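PDB 6HVG: alternansucrase from Leuconostoc mesenteroides, which is a large multidomain enzyme of glycoside hydrolase family 70, with a TIM-barrel-type catalytic fold, a bound calcium ion and cell-wall-binding-type repeats. Local coordinates for residues Gln903-Gly915 with Thr929-Tyr941. Residues are numbered along the deposited sequence; the frame is centred on the assembly and turned at random.
Sequences QDYKNQGIGVIVG and TLHMGKAHKNQLY
Gln939 reaches the turn around Lys906 with its amide. Its NE2 gives a hydrogen bond to Lys906 O at 2.7 Å, nearly straight at 160°. The donor stands above the carbonyl plane. CG of Gln939 is anti to the backbone N (chi1 -173°) and the chain runs on extended, which carries the amide across. Its other end is held too: His936 ND1 donates to Gln939 OE1 at 2.8 Å. Both bonds agree with the modelled orientation of the amide. The edge of the His936 ring meets the carbonyls of Tyr905 and Lys906, with CE1 3.3 Å from Lys906 O. Its NE2 bonds to Phe886 O. Lys906 bends at chi2 and chi4 and brings NZ to a hydrogen bond with Ala935 O at 2.8 Å. Tyr905 turns its ring edge to the same carbonyl, and its CE2 lies 3.8 Å from Ala935 CB. The other half of the contact is apolar. Met932 CE lies on Gly911 CA at 3.4 Å. Leu930 CD2 packs against Ile913 CG1 at 3.7 Å. Strand 910-915 pairs antiparallel with 881-885 and 1003-1009. Strand 927-931 pairs instead with 971-975; Leu930, and Met932 just past its end, rest on 881-885 and 910-915. Loop 932-939 then leads back to the larger sheet, where 940-947 pairs antiparallel with 1003-1009.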
ATOM      1  N   GLN A 903      36.401  27.259 -30.748  1.00 70.63           N
ATOM      2  CA  GLN A 903      35.719  26.656 -31.892  1.00 70.03           C
ATOM      3  C   GLN A 903      35.051  25.328 -31.572  1.00 66.86           C
ATOM      4  O   GLN A 903      34.395  24.757 -32.439  1.00 65.15           O
ATOM      5  CB  GLN A 903      36.681  26.512 -33.077  1.00 75.88           C
ATOM      6  CG  GLN A 903      37.056  27.865 -33.673  1.00 80.23           C
ATOM      7  CD  GLN A 903      35.865  28.616 -34.253  1.00 84.35           C
ATOM      8  OE1 GLN A 903      35.615  29.767 -33.892  1.00 87.27           O
ATOM      9  NE2 GLN A 903      35.127  27.969 -35.159  1.00 84.95           N
ATOM     10  N   ASP A 904      35.163  24.870 -30.320  1.00 66.47           N
ATOM     11  CA  ASP A 904      34.620  23.575 -29.896  1.00 63.99           C
ATOM     12  C   ASP A 904      33.170  23.384 -30.314  1.00 60.96           C
ATOM     13  O   ASP A 904      32.769  22.284 -30.658  1.00 60.50           O
ATOM     14  CB  ASP A 904      34.721  23.405 -28.376  1.00 68.11           C
ATOM     15  CG  ASP A 904      36.165  23.328 -27.872  1.00 70.21           C
ATOM     16  OD1 ASP A 904      37.075  23.833 -28.557  1.00 76.28           O
ATOM     17  OD2 ASP A 904      36.387  22.777 -26.770  1.00 71.77           O
ATOM     18  N   TYR A 905      32.393  24.460 -30.281  1.00 59.79           N
ATOM     19  CA  TYR A 905      30.964  24.411 -30.602  1.00 57.71           C
ATOM     20  C   TYR A 905      30.583  23.862 -31.973  1.00 58.66           C
ATOM     21  O   TYR A 905      29.507  23.264 -32.114  1.00 60.31           O
ATOM     22  CB  TYR A 905      30.331  25.802 -30.449  1.00 56.49           C
ATOM     23  CG  TYR A 905      30.642  26.797 -31.552  1.00 55.63           C
ATOM     24  CD1 TYR A 905      31.752  27.633 -31.468  1.00 58.21           C
ATOM     25  CD2 TYR A 905      29.823  26.918 -32.655  1.00 57.55           C
ATOM     26  CE1 TYR A 905      32.042  28.560 -32.452  1.00 60.28           C
ATOM     27  CE2 TYR A 905      30.102  27.847 -33.653  1.00 59.85           C
ATOM     28  CZ  TYR A 905      31.215  28.667 -33.549  1.00 61.47           C
ATOM     29  OH  TYR A 905      31.507  29.599 -34.524  1.00 62.51           O
ATOM     30  N   LYS A 906      31.423  24.089 -32.981  1.00 55.84           N
ATOM     31  CA  LYS A 906      31.035  23.811 -34.367  1.00 57.24           C
ATOM     32  C   LYS A 906      30.657  22.348 -34.616  1.00 59.61           C
ATOM     33  O   LYS A 906      29.706  22.073 -35.359  1.00 61.06           O
ATOM     34  CB  LYS A 906      32.109  24.284 -35.371  1.00 56.22           C
ATOM     35  CG  LYS A 906      31.750  25.578 -36.110  1.00 57.87           C
ATOM     36  CD  LYS A 906      30.800  25.309 -37.284  1.00 59.71           C
ATOM     37  CE  LYS A 906      30.626  26.472 -38.259  1.00 63.73           C
ATOM     38  NZ  LYS A 906      29.744  27.563 -37.759  1.00 65.15           N
ATOM     39  N   ASN A 907      31.377  21.416 -33.992  1.00 60.81           N
ATOM     40  CA  ASN A 907      31.080  19.996 -34.159  1.00 60.21           C
ATOM     41  C   ASN A 907      30.287  19.383 -33.016  1.00 56.35           C
ATOM     42  O   ASN A 907      30.168  18.162 -32.920  1.00 58.95           O
ATOM     43  CB  ASN A 907      32.380  19.248 -34.421  1.00 62.49           C
ATOM     44  CG  ASN A 907      33.083  19.756 -35.669  1.00 64.97           C
ATOM     45  OD1 ASN A 907      34.169  20.334 -35.583  1.00 72.68           O
ATOM     46  ND2 ASN A 907      32.445  19.594 -36.827  1.00 61.54           N
ATOM     47  N   GLN A 908      29.729  20.241 -32.174  1.00 52.80           N
ATOM     48  CA  GLN A 908      28.935  19.823 -31.018  1.00 51.43           C
ATOM     49  C   GLN A 908      27.456  20.195 -31.289  1.00 51.06           C
ATOM     50  O   GLN A 908      27.129  20.680 -32.376  1.00 48.78           O
ATOM     51  CB  GLN A 908      29.457  20.504 -29.750  1.00 47.60           C
ATOM     52  CG  GLN A 908      30.799  20.007 -29.306  1.00 47.15           C
ATOM     53  CD  GLN A 908      31.342  20.719 -28.088  1.00 45.66           C
ATOM     54  OE1 GLN A 908      30.724  21.623 -27.543  1.00 46.99           O
ATOM     55  NE2 GLN A 908      32.509  20.280 -27.636  1.00 45.28           N
ATOM     56  N   GLY A 909      26.591  19.961 -30.308  1.00 47.70           N
ATOM     57  CA  GLY A 909      25.174  20.186 -30.446  1.00 48.27           C
ATOM     58  C   GLY A 909      24.464  18.946 -30.957  1.00 49.47           C
ATOM     59  O   GLY A 909      25.086  18.052 -31.515  1.00 48.45           O
ATOM     60  N   ILE A 910      23.149  18.896 -30.760  1.00 50.77           N
ATOM     61  CA  ILE A 910      22.356  17.730 -31.113  1.00 52.28           C
ATOM     62  C   ILE A 910      20.909  18.148 -31.405  1.00 53.30           C
ATOM     63  O   ILE A 910      20.452  19.173 -30.904  1.00 52.59           O
ATOM     64  CB  ILE A 910      22.412  16.689 -29.970  1.00 53.70           C
ATOM     65  CG1 ILE A 910      21.809  15.356 -30.396  1.00 55.77           C
ATOM     66  CG2 ILE A 910      21.681  17.187 -28.738  1.00 54.53           C
ATOM     67  CD1 ILE A 910      22.165  14.190 -29.472  1.00 54.46           C
ATOM     68  N   GLY A 911      20.216  17.365 -32.233  1.00 53.71           N
ATOM     69  CA  GLY A 911      18.824  17.631 -32.576  1.00 52.53           C
ATOM     70  C   GLY A 911      17.971  16.415 -32.294  1.00 52.50           C
ATOM     71  O   GLY A 911      18.292  15.311 -32.738  1.00 53.82           O
ATOM     72  N   VAL A 912      16.902  16.602 -31.527  1.00 53.51           N
ATOM     73  CA  VAL A 912      16.008  15.501 -31.165  1.00 52.70           C
ATOM     74  C   VAL A 912      14.564  15.814 -31.574  1.00 54.66           C
ATOM     75  O   VAL A 912      14.045  16.892 -31.277  1.00 52.19           O
ATOM     76  CB  VAL A 912      16.063  15.201 -29.680  1.00 50.71           C
ATOM     77  CG1 VAL A 912      15.164  14.013 -29.338  1.00 51.51           C
ATOM     78  CG2 VAL A 912      17.492  14.912 -29.284  1.00 50.81           C
ATOM     79  N   ILE A 913      13.964  14.865 -32.299  1.00 55.25           N
ATOM     80  CA  ILE A 913      12.575  14.917 -32.711  1.00 56.31           C
ATOM     81  C   ILE A 913      11.870  13.693 -32.134  1.00 56.53           C
ATOM     82  O   ILE A 913      12.331  12.567 -32.338  1.00 59.97           O
ATOM     83  CB  ILE A 913      12.444  14.892 -34.243  1.00 56.71           C
ATOM     84  CG1 ILE A 913      13.305  15.997 -34.867  1.00 56.41           C
ATOM     85  CG2 ILE A 913      10.981  15.064 -34.642  1.00 58.13           C
ATOM     86  CD1 ILE A 913      13.472  15.855 -36.358  1.00 57.29           C
ATOM     87  N   VAL A 914      10.745  13.903 -31.450  1.00 53.74           N
ATOM     88  CA  VAL A 914      10.007  12.794 -30.841  1.00 53.55           C
ATOM     89  C   VAL A 914       8.497  12.983 -30.926  1.00 52.62           C
ATOM     90  O   VAL A 914       7.996  14.086 -30.830  1.00 52.55           O
ATOM     91  CB  VAL A 914      10.463  12.550 -29.390  1.00 53.89           C
ATOM     92  CG1 VAL A 914      10.628  13.852 -28.663  1.00 57.91           C
ATOM     93  CG2 VAL A 914       9.517  11.632 -28.629  1.00 52.15           C
ATOM     94  N   GLY A 915       7.791  11.876 -31.132  1.00 53.68           N
ATOM     95  CA  GLY A 915       6.334  11.860 -31.195  1.00 55.15           C
ATOM     96  C   GLY A 915       5.757  10.692 -30.427  1.00 56.09           C
ATOM     97  O   GLY A 915       6.449   9.708 -30.184  1.00 56.63           O
ATOM     98  N   THR A 929      10.808  21.154 -38.846  1.00 71.36           N
ATOM     99  CA  THR A 929      12.108  21.816 -38.760  1.00 68.87           C
ATOM    100  C   THR A 929      12.802  21.749 -37.396  1.00 64.83           C
ATOM    101  O   THR A 929      12.196  21.949 -36.345  1.00 68.13           O
ATOM    102  CB  THR A 929      11.993  23.298 -39.143  1.00 68.16           C
ATOM    103  OG1 THR A 929      11.309  23.413 -40.392  1.00 67.81           O
ATOM    104  CG2 THR A 929      13.360  23.896 -39.279  1.00 70.74           C
ATOM    105  N   LEU A 930      14.096  21.473 -37.455  1.00 62.59           N
ATOM    106  CA  LEU A 930      14.996  21.572 -36.315  1.00 61.75           C
ATOM    107  C   LEU A 930      15.856  22.818 -36.447  1.00 59.91           C
ATOM    108  O   LEU A 930      16.723  22.879 -37.291  1.00 60.82           O
ATOM    109  CB  LEU A 930      15.924  20.365 -36.265  1.00 61.71           C
ATOM    110  CG  LEU A 930      15.413  19.048 -35.676  1.00 61.59           C
ATOM    111  CD1 LEU A 930      16.472  17.978 -35.836  1.00 61.64           C
ATOM    112  CD2 LEU A 930      15.031  19.194 -34.215  1.00 63.50           C
ATOM    113  N   HIS A 931      15.634  23.810 -35.598  1.00 61.26           N
ATOM    114  CA  HIS A 931      16.450  25.017 -35.642  1.00 62.22           C
ATOM    115  C   HIS A 931      17.771  24.766 -34.884  1.00 59.92           C
ATOM    116  O   HIS A 931      17.922  25.102 -33.704  1.00 55.87           O
ATOM    117  CB  HIS A 931      15.685  26.232 -35.074  1.00 64.30           C
ATOM    118  CG  HIS A 931      14.382  26.496 -35.751  1.00 62.00           C
ATOM    119  ND1 HIS A 931      13.193  25.956 -35.307  1.00 60.96           N
ATOM    120  CD2 HIS A 931      14.083  27.228 -36.845  1.00 62.84           C
ATOM    121  CE1 HIS A 931      12.216  26.346 -36.102  1.00 63.52           C
ATOM    122  NE2 HIS A 931      12.732  27.119 -37.043  1.00 65.67           N
ATOM    123  N   MET A 932      18.724  24.184 -35.601  1.00 57.66           N
ATOM    124  CA  MET A 932      20.045  23.871 -35.070  1.00 56.45           C
ATOM    125  C   MET A 932      20.850  25.116 -34.710  1.00 54.78           C
ATOM    126  O   MET A 932      21.857  25.011 -34.029  1.00 51.11           O
ATOM    127  CB  MET A 932      20.846  23.078 -36.101  1.00 59.19           C
ATOM    128  CG  MET A 932      20.300  21.689 -36.399  1.00 59.77           C
ATOM    129  SD  MET A 932      20.481  20.573 -34.997  1.00 58.72           S
ATOM    130  CE  MET A 932      18.834  20.541 -34.420  1.00 59.89           C
ATOM    131  N   GLY A 933      20.450  26.267 -35.246  1.00 54.80           N
ATOM    132  CA  GLY A 933      20.974  27.546 -34.811  1.00 54.37           C
ATOM    133  C   GLY A 933      21.889  28.225 -35.802  1.00 53.65           C
ATOM    134  O   GLY A 933      22.517  27.588 -36.621  1.00 54.95           O
ATOM    135  N   LYS A 934      21.996  29.537 -35.676  1.00 56.96           N
ATOM    136  CA  LYS A 934      22.807  30.382 -36.560  1.00 60.60           C
ATOM    137  C   LYS A 934      24.318  30.231 -36.336  1.00 61.03           C
ATOM    138  O   LYS A 934      25.124  30.811 -37.064  1.00 60.25           O
ATOM    139  CB  LYS A 934      22.360  31.846 -36.394  1.00 63.72           C
ATOM    140  CG  LYS A 934      20.867  32.023 -36.698  1.00 67.05           C
ATOM    141  CD  LYS A 934      20.514  33.254 -37.526  1.00 70.46           C
ATOM    142  CE  LYS A 934      19.273  33.033 -38.395  1.00 73.34           C
ATOM    143  NZ  LYS A 934      18.044  32.865 -37.566  1.00 74.95           N
ATOM    144  N   ALA A 935      24.700  29.473 -35.313  1.00 61.40           N
ATOM    145  CA  ALA A 935      26.071  28.996 -35.167  1.00 60.38           C
ATOM    146  C   ALA A 935      26.367  27.783 -36.045  1.00 58.49           C
ATOM    147  O   ALA A 935      27.502  27.358 -36.110  1.00 57.75           O
ATOM    148  CB  ALA A 935      26.359  28.683 -33.707  1.00 61.43           C
ATOM    149  N   HIS A 936      25.357  27.240 -36.724  1.00 58.24           N
ATOM    150  CA  HIS A 936      25.540  26.082 -37.594  1.00 58.91           C
ATOM    151  C   HIS A 936      24.939  26.275 -38.979  1.00 60.45           C
ATOM    152  O   HIS A 936      24.220  25.399 -39.460  1.00 59.38           O
ATOM    153  CB  HIS A 936      24.919  24.850 -36.941  1.00 58.19           C
ATOM    154  CG  HIS A 936      25.549  24.492 -35.642  1.00 57.07           C
ATOM    155  ND1 HIS A 936      26.561  23.569 -35.549  1.00 58.39           N
ATOM    156  CD2 HIS A 936      25.330  24.944 -34.389  1.00 56.67           C
ATOM    157  CE1 HIS A 936      26.937  23.462 -34.288  1.00 59.65           C
ATOM    158  NE2 HIS A 936      26.199  24.279 -33.564  1.00 57.60           N
ATOM    159  N   LYS A 937      25.260  27.405 -39.619  1.00 61.16           N
ATOM    160  CA  LYS A 937      24.779  27.675 -40.969  1.00 62.05           C
ATOM    161  C   LYS A 937      25.477  26.747 -41.938  1.00 63.08           C
ATOM    162  O   LYS A 937      26.680  26.491 -41.814  1.00 61.75           O
ATOM    163  CB  LYS A 937      25.030  29.129 -41.391  1.00 62.72           C
ATOM    164  CG  LYS A 937      24.519  30.180 -40.427  1.00 62.57           C
ATOM    165  CD  LYS A 937      24.761  31.593 -40.936  1.00 63.53           C
ATOM    166  CE  LYS A 937      24.118  32.621 -40.014  1.00 64.42           C
ATOM    167  NZ  LYS A 937      24.664  33.983 -40.199  1.00 65.47           N
ATOM    168  N   ASN A 938      24.697  26.224 -42.891  1.00 65.68           N
ATOM    169  CA  ASN A 938      25.215  25.440 -44.036  1.00 65.03           C
ATOM    170  C   ASN A 938      25.970  24.143 -43.686  1.00 64.96           C
ATOM    171  O   ASN A 938      26.559  23.506 -44.537  1.00 69.50           O
ATOM    172  CB  ASN A 938      26.072  26.349 -44.912  1.00 64.41           C
ATOM    173  CG  ASN A 938      25.299  27.582 -45.375  1.00 64.17           C
ATOM    174  OD1 ASN A 938      25.684  28.716 -45.076  1.00 61.49           O
ATOM    175  ND2 ASN A 938      24.174  27.362 -46.049  1.00 62.48           N
ATOM    176  N   GLN A 939      25.874  23.730 -42.433  1.00 64.92           N
ATOM    177  CA  GLN A 939      26.600  22.580 -41.927  1.00 64.30           C
ATOM    178  C   GLN A 939      25.921  21.254 -42.293  1.00 64.55           C
ATOM    179  O   GLN A 939      24.703  21.176 -42.401  1.00 65.96           O
ATOM    180  CB  GLN A 939      26.689  22.686 -40.406  1.00 63.31           C
ATOM    181  CG  GLN A 939      27.573  21.643 -39.759  1.00 62.25           C
ATOM    182  CD  GLN A 939      28.189  22.136 -38.471  1.00 64.65           C
ATOM    183  OE1 GLN A 939      27.887  23.233 -37.994  1.00 62.21           O
ATOM    184  NE2 GLN A 939      29.064  21.324 -37.902  1.00 69.81           N
ATOM    185  N   LEU A 940      26.724  20.211 -42.458  1.00 64.34           N
ATOM    186  CA  LEU A 940      26.213  18.877 -42.723  1.00 61.58           C
ATOM    187  C   LEU A 940      25.971  18.176 -41.417  1.00 60.92           C
ATOM    188  O   LEU A 940      26.845  18.168 -40.531  1.00 58.05           O
ATOM    189  CB  LEU A 940      27.198  18.069 -43.558  1.00 62.89           C
ATOM    190  CG  LEU A 940      26.619  16.832 -44.248  1.00 67.06           C
ATOM    191  CD1 LEU A 940      25.635  17.242 -45.337  1.00 71.57           C
ATOM    192  CD2 LEU A 940      27.700  15.957 -44.858  1.00 67.56           C
ATOM    193  N   TYR A 941      24.780  17.597 -41.293  1.00 60.03           N
ATOM    194  CA  TYR A 941      24.399  16.819 -40.118  1.00 60.00           C
ATOM    195  C   TYR A 941      24.088  15.365 -40.532  1.00 61.10           C
ATOM    196  O   TYR A 941      23.666  15.114 -41.650  1.00 64.54           O
ATOM    197  CB  TYR A 941      23.190  17.461 -39.428  1.00 58.54           C
ATOM    198  CG  TYR A 941      23.539  18.608 -38.513  1.00 56.06           C
ATOM    199  CD1 TYR A 941      23.869  19.854 -39.018  1.00 55.29           C
ATOM    200  CD2 TYR A 941      23.536  18.449 -37.138  1.00 54.95           C
ATOM    201  CE1 TYR A 941      24.204  20.895 -38.178  1.00 54.21           C
ATOM    202  CE2 TYR A 941      23.863  19.492 -36.292  1.00 53.85           C
ATOM    203  CZ  TYR A 941      24.201  20.712 -36.824  1.00 53.85           C
ATOM    204  OH  TYR A 941      24.535  21.728 -35.964  1.00 55.06           O
TER